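CD180 antigen (Mus musculus, PDB 3T6Q) is a Toll-like receptor family protein that may cooperate with MD-1 and TLR4 in the innate response of B cells to bacterial lipopolysaccharide. Local coordinates at residues Leu88-Ser102 / Gln114-Gln128. Residues are numbered along the deposited sequence; the frame is centred on the assembly and turned at random.
Sequences LTANPLIFMAETALS and QTGISSIDFIPLHNQ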
# COMPACT_ATOMS: atom_id res chain seq x y z
N LEU A 88 11.68 7.33 8.39
CA LEU A 88 11.71 6.94 6.95
C LEU A 88 10.30 6.89 6.36
O LEU A 88 10.06 6.25 5.32
CB LEU A 88 12.42 5.58 6.78
CG LEU A 88 13.96 5.77 6.83
CD1 LEU A 88 14.58 4.43 7.18
CD2 LEU A 88 14.53 6.33 5.51
N THR A 89 9.38 7.50 7.07
CA THR A 89 7.97 7.51 6.70
C THR A 89 7.75 8.00 5.25
O THR A 89 8.38 8.96 4.83
CB THR A 89 7.23 8.42 7.68
OG1 THR A 89 7.24 7.74 8.96
CG2 THR A 89 5.73 8.62 7.23
N ALA A 90 6.84 7.33 4.54
CA ALA A 90 6.32 7.76 3.24
C ALA A 90 7.38 7.72 2.11
O ALA A 90 7.35 8.54 1.18
CB ALA A 90 5.66 9.13 3.29
N ASN A 91 8.31 6.77 2.23
CA ASN A 91 9.29 6.49 1.15
C ASN A 91 8.92 5.18 0.46
O ASN A 91 8.59 4.20 1.13
CB ASN A 91 10.75 6.43 1.70
CG ASN A 91 11.27 7.78 2.04
OD1 ASN A 91 11.55 8.59 1.12
ND2 ASN A 91 11.31 8.10 3.33
N PRO A 92 8.97 5.15 -0.88
CA PRO A 92 8.53 3.92 -1.56
C PRO A 92 9.62 2.83 -1.64
O PRO A 92 10.14 2.49 -2.74
CB PRO A 92 8.16 4.45 -2.97
CG PRO A 92 9.15 5.58 -3.18
CD PRO A 92 9.20 6.26 -1.82
N LEU A 93 9.95 2.25 -0.49
CA LEU A 93 11.17 1.45 -0.38
C LEU A 93 11.00 0.11 -1.10
O LEU A 93 10.06 -0.61 -0.85
CB LEU A 93 11.52 1.18 1.09
CG LEU A 93 11.76 2.42 1.95
CD1 LEU A 93 11.95 2.06 3.43
CD2 LEU A 93 12.98 3.16 1.41
N ILE A 94 11.95 -0.21 -1.96
CA ILE A 94 12.00 -1.52 -2.63
C ILE A 94 12.81 -2.52 -1.79
O ILE A 94 12.46 -3.69 -1.71
CB ILE A 94 12.60 -1.37 -4.05
CG1 ILE A 94 11.75 -0.39 -4.88
CG2 ILE A 94 12.70 -2.76 -4.76
CD1 ILE A 94 12.43 0.08 -6.15
N PHE A 95 13.91 -2.07 -1.19
CA PHE A 95 14.73 -3.01 -0.42
C PHE A 95 15.60 -2.28 0.54
O PHE A 95 16.09 -1.21 0.25
CB PHE A 95 15.64 -3.87 -1.34
CG PHE A 95 16.15 -5.15 -0.69
CD1 PHE A 95 15.32 -6.27 -0.58
CD2 PHE A 95 17.48 -5.25 -0.24
CE1 PHE A 95 15.80 -7.45 -0.01
CE2 PHE A 95 17.96 -6.43 0.33
CZ PHE A 95 17.11 -7.53 0.45
N MET A 96 15.88 -2.94 1.66
CA MET A 96 16.72 -2.35 2.67
C MET A 96 17.74 -3.42 3.06
O MET A 96 17.38 -4.56 3.43
CB MET A 96 15.84 -1.93 3.86
CG MET A 96 16.64 -1.46 5.05
SD MET A 96 15.48 -0.83 6.30
CE MET A 96 16.61 0.08 7.35
N ALA A 97 19.01 -3.07 2.93
CA ALA A 97 20.11 -4.00 3.17
C ALA A 97 20.22 -4.49 4.61
O ALA A 97 19.89 -3.77 5.57
CB ALA A 97 21.41 -3.36 2.71
N GLU A 98 20.69 -5.72 4.75
CA GLU A 98 20.97 -6.35 6.06
C GLU A 98 21.73 -5.40 6.99
O GLU A 98 21.39 -5.29 8.17
CB GLU A 98 21.80 -7.61 5.82
CG GLU A 98 21.26 -8.94 6.30
CD GLU A 98 19.75 -9.02 6.48
OE1 GLU A 98 18.98 -9.07 5.49
OE2 GLU A 98 19.35 -9.09 7.65
N THR A 99 22.77 -4.73 6.46
CA THR A 99 23.66 -3.87 7.26
C THR A 99 23.30 -2.37 7.25
O THR A 99 24.07 -1.52 7.71
CB THR A 99 25.15 -4.02 6.81
OG1 THR A 99 25.33 -3.45 5.50
CG2 THR A 99 25.55 -5.47 6.77
N ALA A 100 22.12 -2.03 6.71
CA ALA A 100 21.76 -0.62 6.57
C ALA A 100 21.76 0.07 7.93
O ALA A 100 22.23 1.22 8.04
CB ALA A 100 20.38 -0.48 5.91
N LEU A 101 21.31 -0.65 8.96
CA LEU A 101 21.25 -0.08 10.32
C LEU A 101 22.37 -0.58 11.25
O LEU A 101 22.17 -0.66 12.47
CB LEU A 101 19.88 -0.40 10.95
CG LEU A 101 18.65 0.31 10.36
CD1 LEU A 101 17.37 -0.34 10.88
CD2 LEU A 101 18.72 1.78 10.74
N SER A 102 23.55 -0.87 10.70
CA SER A 102 24.69 -1.35 11.50
C SER A 102 25.23 -0.26 12.42
O SER A 102 25.64 -0.52 13.53
CB SER A 102 25.81 -1.90 10.58
OG SER A 102 26.39 -0.82 9.80
N GLN A 114 3.78 3.94 6.11
CA GLN A 114 3.44 4.10 4.71
C GLN A 114 4.71 4.04 3.85
O GLN A 114 5.03 4.95 3.06
CB GLN A 114 2.63 5.38 4.40
CG GLN A 114 1.84 5.25 3.09
CD GLN A 114 1.03 6.50 2.77
OE1 GLN A 114 1.60 7.56 2.51
NE2 GLN A 114 -0.31 6.38 2.77
N THR A 115 5.41 2.92 4.01
CA THR A 115 6.58 2.59 3.19
C THR A 115 6.28 1.45 2.22
O THR A 115 7.19 0.90 1.59
CB THR A 115 7.77 2.20 4.09
OG1 THR A 115 7.29 1.25 5.05
CG2 THR A 115 8.30 3.46 4.81
N GLY A 116 5.02 1.03 2.15
CA GLY A 116 4.63 -0.02 1.22
C GLY A 116 4.92 -1.44 1.65
O GLY A 116 4.72 -2.38 0.86
N ILE A 117 5.40 -1.64 2.87
CA ILE A 117 5.92 -2.95 3.27
C ILE A 117 4.78 -3.90 3.65
O ILE A 117 3.74 -3.47 4.15
CB ILE A 117 6.95 -2.85 4.41
CG1 ILE A 117 6.29 -2.37 5.70
CG2 ILE A 117 8.10 -1.92 3.97
CD1 ILE A 117 7.16 -2.55 6.97
N SER A 118 4.97 -5.19 3.44
CA SER A 118 3.92 -6.12 3.81
C SER A 118 4.33 -7.01 4.98
O SER A 118 3.57 -7.85 5.43
CB SER A 118 3.52 -6.95 2.60
OG SER A 118 4.67 -7.62 2.12
N SER A 119 5.55 -6.80 5.47
CA SER A 119 6.12 -7.68 6.48
C SER A 119 7.16 -6.95 7.28
O SER A 119 7.93 -6.17 6.71
CB SER A 119 6.82 -8.85 5.76
OG SER A 119 6.98 -9.89 6.69
N ILE A 120 7.20 -7.20 8.60
CA ILE A 120 8.17 -6.59 9.50
C ILE A 120 9.59 -7.03 9.12
O ILE A 120 10.56 -6.27 9.30
CB ILE A 120 7.84 -6.90 11.00
CG1 ILE A 120 6.38 -6.46 11.32
CG2 ILE A 120 8.84 -6.19 11.92
CD1 ILE A 120 5.56 -7.29 12.33
N ASP A 121 9.73 -8.23 8.56
CA ASP A 121 11.07 -8.69 8.14
C ASP A 121 11.68 -7.88 6.98
O ASP A 121 12.85 -8.07 6.62
CB ASP A 121 11.12 -10.22 7.88
CG ASP A 121 10.20 -10.66 6.75
OD1 ASP A 121 9.58 -11.76 6.86
OD2 ASP A 121 10.09 -9.93 5.74
N PHE A 122 10.91 -6.95 6.41
CA PHE A 122 11.51 -6.00 5.44
C PHE A 122 12.61 -5.18 6.12
O PHE A 122 13.50 -4.67 5.47
CB PHE A 122 10.42 -5.04 4.90
CG PHE A 122 10.89 -4.14 3.79
CD1 PHE A 122 11.48 -2.91 4.07
CD2 PHE A 122 10.75 -4.54 2.46
CE1 PHE A 122 11.91 -2.07 3.06
CE2 PHE A 122 11.18 -3.69 1.45
CZ PHE A 122 11.76 -2.46 1.74
N ILE A 123 12.48 -4.96 7.44
CA ILE A 123 13.38 -4.07 8.15
C ILE A 123 14.36 -4.94 8.96
O ILE A 123 13.95 -5.61 9.93
CB ILE A 123 12.61 -3.13 9.11
CG1 ILE A 123 11.37 -2.53 8.38
CG2 ILE A 123 13.54 -2.05 9.62
CD1 ILE A 123 10.40 -1.83 9.33
N PRO A 124 15.64 -4.98 8.53
CA PRO A 124 16.59 -5.84 9.26
C PRO A 124 17.00 -5.14 10.54
O PRO A 124 17.74 -4.16 10.51
CB PRO A 124 17.78 -6.00 8.29
CG PRO A 124 17.24 -5.61 6.94
CD PRO A 124 16.19 -4.55 7.22
N LEU A 125 16.42 -5.58 11.66
CA LEU A 125 16.62 -4.86 12.93
C LEU A 125 17.52 -5.59 13.95
O LEU A 125 17.55 -5.21 15.10
CB LEU A 125 15.29 -4.58 13.61
CG LEU A 125 14.46 -3.48 12.94
CD1 LEU A 125 12.99 -3.68 13.27
CD2 LEU A 125 14.95 -2.11 13.35
N HIS A 126 18.22 -6.64 13.53
CA HIS A 126 19.08 -7.44 14.42
C HIS A 126 20.17 -6.65 15.17
O HIS A 126 20.64 -7.09 16.21
CB HIS A 126 19.69 -8.59 13.63
CG HIS A 126 20.48 -8.12 12.44
ND1 HIS A 126 19.90 -7.87 11.24
CD2 HIS A 126 21.82 -7.81 12.30
CE1 HIS A 126 20.83 -7.45 10.37
NE2 HIS A 126 22.01 -7.41 11.02
N ASN A 127 20.56 -5.49 14.66
CA ASN A 127 21.53 -4.61 15.34
C ASN A 127 20.91 -3.62 16.37
O ASN A 127 21.65 -2.86 17.00
CB ASN A 127 22.34 -3.78 14.33
CG ASN A 127 23.47 -4.56 13.70
OD1 ASN A 127 24.21 -5.24 14.40
ND2 ASN A 127 23.61 -4.46 12.37
N GLN A 128 19.58 -3.56 16.46
CA GLN A 128 18.95 -2.54 17.30
C GLN A 128 18.49 -3.24 18.58
O GLN A 128 17.34 -3.72 18.68
CB GLN A 128 17.76 -1.84 16.58
CG GLN A 128 18.20 -0.64 15.77
CD GLN A 128 19.12 -1.08 14.64
OE1 GLN A 128 18.76 -1.94 13.84
NE2 GLN A 128 20.31 -0.52 14.59
O HOH W 1 7.91 -1.68 0.56
O HOH W 2 14.05 -5.02 2.82
O HOH W 3 19.30 -2.81 8.40
O HOH W 4 17.66 -9.24 10.51
O HOH W 5 21.93 -3.63 10.47
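F122 meets L93 and M96 where the convex-side loops of two successive leucine-rich repeats stack in the solenoid, segment 88-102 in LRR 3 and 114-128 largely in LRR 4. Its ring reaches back to the earlier repeat because CG stands anti to the backbone N (chi1 -173°). CZ then lies 3.7 Å from L93 CB, while CE2 brings the ring edge to I94 O, near the ring plane, at 3.4 Å. Two residues after F122, P124 continues the packing against strand 95-96: its CD touches M96 CG at 3.8 Å, and its CG lies near A97 O. The M96 chain, extended beyond CG, carries SD on to I123 CG2. L101 ends this apolar row, with CD1 against L125 CD2.

The direct hydrogen bond between the segments runs from Q128 NE2 to L101 O (2.8 Å, N-H...O 160°). The donor sits in the carbonyl plane, and L101 O lies close to the plane of the Q128 amide. A bend at chi2 (64°) turns the Q128 amide across the L101 side chain; the same NE2 also donates to P104 O.

Waters bridge the two backbones at several points. Water 2 accepts from M96 N, donates to F122 O at 2.7 Å, and rests over the centre of the F122 ring, with I117 CG2 on the opposite face. Water 3 joins L101 N, 3.0 Å away, to P124 O.

Beyond both segments, E98 OE1 forms a salt bridge with a basic side chain of another protein's chain, whose aromatic side chain also meets the F122 ring. At the far end, N91 OD1 accepts from C67 N and I69 N of the preceding repeat, and N91 ND2 donates to L64 O and, from above the carbonyl plane, to L88 O at 3.0 Å.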